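Side-chain contacts in glutamate--tRNA ligase (Methanothermobacter thermautotrophicus, PDB 3AII), which probably activates glutamate with ATP and transfers it to the acceptor end of tRNA, as a non-discriminating archaeal glutamyl-tRNA synthetase of class I: residues A[170-173]-A[174-178]; A[280-284]-A[285-289]. All coordinates share one frame; numbering follows the deposited sequence.

Interaction 1 (A[170-173]-A[174-178]); sequences DRME and TYYEY
The Y175 ring lies against CB and the carbonyl of R171 in the first turn of helix 172-184, the two side chains crossing at about a right angle. One face of the Y175 ring takes R171 O, which lies 3.3 Å from CD2, while Y175 OH reaches the edge of the guanidinium, its plane turned 72° from the ring. The polar partner of both is D281. R171, the N-cap residue, also receives Y175 N on its carbonyl (3.1 Å to R171 O). One residue on, a carbonyl oxygen again lies over a ring face. With CG beside its own backbone N (chi1 -61°), Y176 lays its ring over M172 O, and M172 CE comes to 3.4 Å from Y176 OH, which hydrogen-bonds V270 O. E173 meets the ring edge, OE1 3.7 Å from Y176 CD2 and the carboxylate nearly perpendicular to the ring. Cut back to an alanine, Y176 would probably leave M172 CE without its aromatic neighbour and V270 O without its hydroxyl partner. Two ring faces thus lie against the carbonyl oxygens of R171 and M172, which already accept backbone N-H groups, while the hydroxyls bond outside the helix, to D281 and V270.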
ATOM      1  N   ASP A 170     -17.369  17.470   4.199  1.00 15.04           N
ATOM      2  CA  ASP A 170     -17.547  18.751   4.882  1.00 16.80           C
ATOM      3  C   ASP A 170     -17.940  19.848   3.903  1.00 17.85           C
ATOM      4  O   ASP A 170     -18.229  20.982   4.308  1.00 16.79           O
ATOM      5  CB  ASP A 170     -16.238  19.201   5.539  1.00 15.65           C
ATOM      6  CG  ASP A 170     -15.956  18.496   6.848  1.00 21.44           C
ATOM      7  OD1 ASP A 170     -14.759  18.378   7.188  1.00 22.39           O
ATOM      8  OD2 ASP A 170     -16.909  18.083   7.538  1.00 24.32           O
ATOM      9  N   ARG A 171     -17.922  19.522   2.612  1.00 14.76           N
ATOM     10  CA  ARG A 171     -18.074  20.522   1.561  1.00 12.32           C
ATOM     11  C   ARG A 171     -19.380  20.427   0.782  1.00 15.41           C
ATOM     12  O   ARG A 171     -19.506  21.016  -0.291  1.00 15.12           O
ATOM     13  CB  ARG A 171     -16.873  20.439   0.589  1.00 15.41           C
ATOM     14  CG  ARG A 171     -15.536  20.768   1.279  1.00 15.19           C
ATOM     15  CD  ARG A 171     -14.310  20.540   0.384  1.00 15.59           C
ATOM     16  NE  ARG A 171     -14.307  21.352  -0.837  1.00 13.88           N
ATOM     17  CZ  ARG A 171     -13.897  22.622  -0.892  1.00 17.54           C
ATOM     18  NH1 ARG A 171     -13.488  23.249   0.209  1.00 19.46           N
ATOM     19  NH2 ARG A 171     -13.922  23.277  -2.046  1.00 19.18           N
ATOM     20  N   MET A 172     -20.367  19.705   1.313  1.00 13.59           N
ATOM     21  CA  MET A 172     -21.602  19.510   0.539  1.00 16.25           C
ATOM     22  C   MET A 172     -22.239  20.819   0.053  1.00 17.41           C
ATOM     23  O   MET A 172     -22.653  20.915  -1.105  1.00 15.22           O
ATOM     24  CB  MET A 172     -22.612  18.653   1.316  1.00 16.12           C
ATOM     25  CG  MET A 172     -22.048  17.329   1.797  1.00 20.78           C
ATOM     26  SD  MET A 172     -21.645  16.246   0.413  1.00 23.43           S
ATOM     27  CE  MET A 172     -23.284  16.065  -0.270  1.00 19.77           C
ATOM     28  N   GLU A 173     -22.327  21.835   0.917  1.00 13.67           N
ATOM     29  CA  GLU A 173     -22.959  23.088   0.519  1.00 15.22           C
ATOM     30  C   GLU A 173     -22.175  23.792  -0.577  1.00 14.32           C
ATOM     31  O   GLU A 173     -22.731  24.556  -1.363  1.00 15.68           O
ATOM     32  CB  GLU A 173     -23.179  24.009   1.725  1.00 16.83           C
ATOM     33  CG  GLU A 173     -24.085  23.387   2.770  1.00 18.60           C
ATOM     34  CD  GLU A 173     -25.523  23.262   2.286  1.00 31.72           C
ATOM     35  OE1 GLU A 173     -25.904  23.990   1.335  1.00 29.47           O
ATOM     36  OE2 GLU A 173     -26.270  22.440   2.865  1.00 31.54           O
ATOM     37  N   THR A 174     -20.874  23.518  -0.624  1.00 16.86           N
ATOM     38  CA  THR A 174     -20.047  24.072  -1.683  1.00 11.35           C
ATOM     39  C   THR A 174     -20.435  23.434  -3.018  1.00 14.50           C
ATOM     40  O   THR A 174     -20.607  24.125  -4.033  1.00 16.48           O
ATOM     41  CB  THR A 174     -18.554  23.842  -1.384  1.00 16.58           C
ATOM     42  OG1 THR A 174     -18.193  24.582  -0.204  1.00 20.95           O
ATOM     43  CG2 THR A 174     -17.686  24.286  -2.547  1.00 18.89           C
ATOM     44  N   TYR A 175     -20.577  22.108  -3.024  1.00 14.06           N
ATOM     45  CA  TYR A 175     -20.989  21.443  -4.260  1.00 11.98           C
ATOM     46  C   TYR A 175     -22.380  21.895  -4.684  1.00 16.70           C
ATOM     47  O   TYR A 175     -22.657  21.990  -5.871  1.00 14.82           O
ATOM     48  CB  TYR A 175     -20.929  19.917  -4.126  1.00 12.77           C
ATOM     49  CG  TYR A 175     -19.599  19.434  -3.612  1.00 11.60           C
ATOM     50  CD1 TYR A 175     -18.412  19.814  -4.241  1.00 13.98           C
ATOM     51  CD2 TYR A 175     -19.525  18.582  -2.527  1.00 11.80           C
ATOM     52  CE1 TYR A 175     -17.192  19.378  -3.769  1.00 13.82           C
ATOM     53  CE2 TYR A 175     -18.316  18.139  -2.048  1.00 14.02           C
ATOM     54  CZ  TYR A 175     -17.156  18.546  -2.671  1.00 13.10           C
ATOM     55  OH  TYR A 175     -15.951  18.113  -2.183  1.00 13.73           O
ATOM     56  N   TYR A 176     -23.261  22.140  -3.718  1.00 13.34           N
ATOM     57  CA  TYR A 176     -24.613  22.614  -4.050  1.00 13.30           C
ATOM     58  C   TYR A 176     -24.566  24.027  -4.625  1.00 17.21           C
ATOM     59  O   TYR A 176     -25.241  24.330  -5.604  1.00 17.26           O
ATOM     60  CB  TYR A 176     -25.512  22.577  -2.807  1.00 15.29           C
ATOM     61  CG  TYR A 176     -25.719  21.203  -2.195  1.00 14.64           C
ATOM     62  CD1 TYR A 176     -25.514  20.035  -2.929  1.00 12.98           C
ATOM     63  CD2 TYR A 176     -26.136  21.079  -0.877  1.00 14.56           C
ATOM     64  CE1 TYR A 176     -25.696  18.792  -2.352  1.00 16.03           C
ATOM     65  CE2 TYR A 176     -26.318  19.843  -0.287  1.00 15.78           C
ATOM     66  CZ  TYR A 176     -26.111  18.699  -1.030  1.00 16.78           C
ATOM     67  OH  TYR A 176     -26.325  17.479  -0.427  1.00 17.43           O
ATOM     68  N   GLU A 177     -23.758  24.885  -4.007  1.00 15.57           N
ATOM     69  CA  GLU A 177     -23.557  26.258  -4.472  1.00 14.75           C
ATOM     70  C   GLU A 177     -23.093  26.270  -5.922  1.00 14.38           C
ATOM     71  O   GLU A 177     -23.627  27.017  -6.771  1.00 18.25           O
ATOM     72  CB  GLU A 177     -22.511  26.963  -3.597  1.00 17.54           C
ATOM     73  CG  GLU A 177     -22.220  28.401  -4.013  1.00 22.86           C
ATOM     74  CD  GLU A 177     -21.006  28.977  -3.296  1.00 42.07           C
ATOM     75  OE1 GLU A 177     -20.607  28.413  -2.252  1.00 34.73           O
ATOM     76  OE2 GLU A 177     -20.446  29.988  -3.777  1.00 38.36           O
ATOM     77  N   TYR A 178     -22.099  25.442  -6.220  1.00 17.25           N
ATOM     78  CA  TYR A 178     -21.563  25.426  -7.572  1.00 17.30           C
ATOM     79  C   TYR A 178     -22.442  24.677  -8.563  1.00 14.86           C
ATOM     80  O   TYR A 178     -22.345  24.913  -9.749  1.00 17.05           O
ATOM     81  CB  TYR A 178     -20.081  25.007  -7.604  1.00 17.37           C
ATOM     82  CG  TYR A 178     -19.250  26.167  -7.127  1.00 14.33           C
ATOM     83  CD1 TYR A 178     -18.885  27.176  -8.002  1.00 21.15           C
ATOM     84  CD2 TYR A 178     -18.929  26.310  -5.785  1.00 16.77           C
ATOM     85  CE1 TYR A 178     -18.176  28.279  -7.565  1.00 18.10           C
ATOM     86  CE2 TYR A 178     -18.223  27.428  -5.336  1.00 22.19           C
ATOM     87  CZ  TYR A 178     -17.853  28.399  -6.245  1.00 21.60           C
ATOM     88  OH  TYR A 178     -17.148  29.504  -5.822  1.00 22.62           O
TER
HETATM   89  O   HOH W   1     -21.601  27.313  -0.067  1.00 39.32           O

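Interaction 2 (A[280-284]-A[285-289]); sequences VDDHL and LGVTH
L285 places CG opposite its carbonyl carbon (chi1 -63°), which folds the side chain back against the last turn of helix 274-284: CB and CG each lie 3.2 Å from D281 O, and CD1 reaches D281 CB at 4.2 Å. V287 holds CG1 anti to its backbone N (chi1 170°), so that CG2 turns to the carboxylate of D282, 3.7 Å from OD1, the two side chains crossing obliquely. Three backbone hydrogen bonds fix this return of the chain. L285 N closes the last regular turn on D281 O at 2.9 Å, V287 N reaches back to D282 O, also at 2.9 Å, and G286 N sits above the carbonyl plane of H283, 3.1 Å from H283 O. With G286 at positive phi (74°), this is a Schellman motif, ending the helix and turning the chain toward strand 289-291 within the class I catalytic domain. H283, whose side chain leads away from the turn, stacks its ring with W312, while L285 leans on I132 and R134 of strand 130-135. The side chain of V287 covers one flank of D282, a buried acid whose charge is met from outside the turn by two salt bridges, OD1 with R134 and OD2 with R100.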
ATOM      1  N   VAL A 280     -14.461  20.955  -9.039  1.00 14.19           N
ATOM      2  CA  VAL A 280     -14.772  22.073  -8.160  1.00 14.82           C
ATOM      3  C   VAL A 280     -13.666  22.268  -7.102  1.00 16.26           C
ATOM      4  O   VAL A 280     -13.213  23.400  -6.844  1.00 17.36           O
ATOM      5  CB  VAL A 280     -16.163  21.892  -7.485  1.00 16.14           C
ATOM      6  CG1 VAL A 280     -16.362  22.933  -6.380  1.00 18.11           C
ATOM      7  CG2 VAL A 280     -17.287  22.026  -8.526  1.00 16.30           C
ATOM      8  N   ASP A 281     -13.229  21.171  -6.497  1.00 15.02           N
ATOM      9  CA  ASP A 281     -12.229  21.259  -5.434  1.00 11.75           C
ATOM     10  C   ASP A 281     -10.846  21.593  -5.971  1.00 16.68           C
ATOM     11  O   ASP A 281     -10.127  22.384  -5.360  1.00 16.93           O
ATOM     12  CB  ASP A 281     -12.207  19.984  -4.610  1.00 12.29           C
ATOM     13  CG  ASP A 281     -13.427  19.872  -3.712  1.00 13.95           C
ATOM     14  OD1 ASP A 281     -14.171  20.874  -3.587  1.00 16.39           O
ATOM     15  OD2 ASP A 281     -13.634  18.778  -3.155  1.00 16.21           O
ATOM     16  N   ASP A 282     -10.479  21.030  -7.116  1.00 15.04           N
ATOM     17  CA  ASP A 282      -9.191  21.392  -7.712  1.00 16.22           C
ATOM     18  C   ASP A 282      -9.162  22.896  -7.973  1.00 21.43           C
ATOM     19  O   ASP A 282      -8.155  23.562  -7.724  1.00 17.12           O
ATOM     20  CB  ASP A 282      -8.930  20.615  -9.011  1.00 14.67           C
ATOM     21  CG  ASP A 282      -8.419  19.205  -8.768  1.00 19.58           C
ATOM     22  OD1 ASP A 282      -8.028  18.882  -7.625  1.00 17.15           O
ATOM     23  OD2 ASP A 282      -8.397  18.411  -9.732  1.00 19.14           O
ATOM     24  N   HIS A 283     -10.263  23.447  -8.470  1.00 14.56           N
ATOM     25  CA  HIS A 283     -10.273  24.877  -8.758  1.00 15.56           C
ATOM     26  C   HIS A 283     -10.242  25.697  -7.489  1.00 18.69           C
ATOM     27  O   HIS A 283      -9.435  26.610  -7.353  1.00 16.68           O
ATOM     28  CB  HIS A 283     -11.499  25.292  -9.569  1.00 15.92           C
ATOM     29  CG  HIS A 283     -11.639  26.775  -9.701  1.00 18.75           C
ATOM     30  ND1 HIS A 283     -10.856  27.521 -10.554  1.00 24.51           N
ATOM     31  CD2 HIS A 283     -12.446  27.654  -9.062  1.00 19.15           C
ATOM     32  CE1 HIS A 283     -11.183  28.798 -10.443  1.00 21.67           C
ATOM     33  NE2 HIS A 283     -12.154  28.904  -9.553  1.00 22.29           N
ATOM     34  N   LEU A 284     -11.127  25.384  -6.548  1.00 14.34           N
ATOM     35  CA  LEU A 284     -11.243  26.249  -5.371  1.00 15.70           C
ATOM     36  C   LEU A 284     -10.027  26.188  -4.460  1.00 18.10           C
ATOM     37  O   LEU A 284      -9.706  27.186  -3.790  1.00 20.98           O
ATOM     38  CB  LEU A 284     -12.520  25.959  -4.569  1.00 16.01           C
ATOM     39  CG  LEU A 284     -13.842  26.292  -5.261  1.00 17.49           C
ATOM     40  CD1 LEU A 284     -15.009  25.754  -4.418  1.00 20.33           C
ATOM     41  CD2 LEU A 284     -13.976  27.795  -5.484  1.00 20.74           C
ATOM     42  N   LEU A 285      -9.355  25.041  -4.433  1.00 16.07           N
ATOM     43  CA  LEU A 285      -8.178  24.866  -3.586  1.00 15.58           C
ATOM     44  C   LEU A 285      -6.924  25.345  -4.283  1.00 17.54           C
ATOM     45  O   LEU A 285      -5.847  25.310  -3.700  1.00 19.62           O
ATOM     46  CB  LEU A 285      -8.012  23.394  -3.198  1.00 15.24           C
ATOM     47  CG  LEU A 285      -9.192  22.891  -2.364  1.00 18.02           C
ATOM     48  CD1 LEU A 285      -9.099  21.381  -2.191  1.00 18.85           C
ATOM     49  CD2 LEU A 285      -9.227  23.587  -1.010  1.00 30.04           C
ATOM     50  N   GLY A 286      -7.065  25.774  -5.533  1.00 16.33           N
ATOM     51  CA  GLY A 286      -5.920  26.258  -6.299  1.00 21.02           C
ATOM     52  C   GLY A 286      -4.920  25.229  -6.818  1.00 18.34           C
ATOM     53  O   GLY A 286      -3.751  25.563  -7.038  1.00 20.31           O
ATOM     54  N   VAL A 287      -5.349  23.985  -7.023  1.00 13.86           N
ATOM     55  CA  VAL A 287      -4.461  22.960  -7.583  1.00 14.17           C
ATOM     56  C   VAL A 287      -3.999  23.373  -8.985  1.00 16.62           C
ATOM     57  O   VAL A 287      -4.818  23.786  -9.822  1.00 19.03           O
ATOM     58  CB  VAL A 287      -5.178  21.611  -7.661  1.00 16.03           C
ATOM     59  CG1 VAL A 287      -4.366  20.607  -8.465  1.00 17.76           C
ATOM     60  CG2 VAL A 287      -5.436  21.110  -6.236  1.00 18.31           C
ATOM     61  N   THR A 288      -2.692  23.293  -9.231  1.00 15.40           N
ATOM     62  CA  THR A 288      -2.124  23.748 -10.509  1.00 19.50           C
ATOM     63  C   THR A 288      -1.760  22.595 -11.427  1.00 21.59           C
ATOM     64  O   THR A 288      -1.762  22.739 -12.652  1.00 23.70           O
ATOM     65  CB  THR A 288      -0.858  24.594 -10.284  1.00 20.99           C
ATOM     66  OG1 THR A 288       0.134  23.804  -9.601  1.00 20.51           O
ATOM     67  CG2 THR A 288      -1.185  25.828  -9.458  1.00 24.13           C
ATOM     68  N   HIS A 289      -1.450  21.446 -10.831  1.00 16.95           N
ATOM     69  CA  HIS A 289      -1.015  20.270 -11.567  1.00 17.24           C
ATOM     70  C   HIS A 289      -1.676  19.058 -10.968  1.00 21.54           C
ATOM     71  O   HIS A 289      -1.568  18.805  -9.760  1.00 18.15           O
ATOM     72  CB  HIS A 289       0.500  20.126 -11.496  1.00 21.91           C
ATOM     73  CG  HIS A 289       1.240  21.231 -12.182  1.00 18.47           C
ATOM     74  ND1 HIS A 289       1.453  22.459 -11.596  1.00 21.37           N
ATOM     75  CD2 HIS A 289       1.811  21.296 -13.409  1.00 25.40           C
ATOM     76  CE1 HIS A 289       2.116  23.235 -12.434  1.00 28.93           C
ATOM     77  NE2 HIS A 289       2.354  22.550 -13.540  1.00 25.01           N
TER

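How the interactions relate
From the N terminus, interaction 1 opens helix 172-184 and closes within its first turns; about a hundred residues later interaction 2 ends helix 274-284. They follow in series, neither nested nor crossed, and each is a local contact spanning no long loop. Their centres lie about 15 Å apart, yet they touch directly: the two oxygens of D281 tie the helices together, OD1 2.8 Å from R171 NE and OD2 2.6 Å from Y175 OH, while L284 CD1 packs on T174 CG2. The start of one helix is thereby fastened to the end of the other inside the catalytic domain. Interaction 1 also faces strands 252-256 and 270-272, whereas interaction 2 faces strand 130-135.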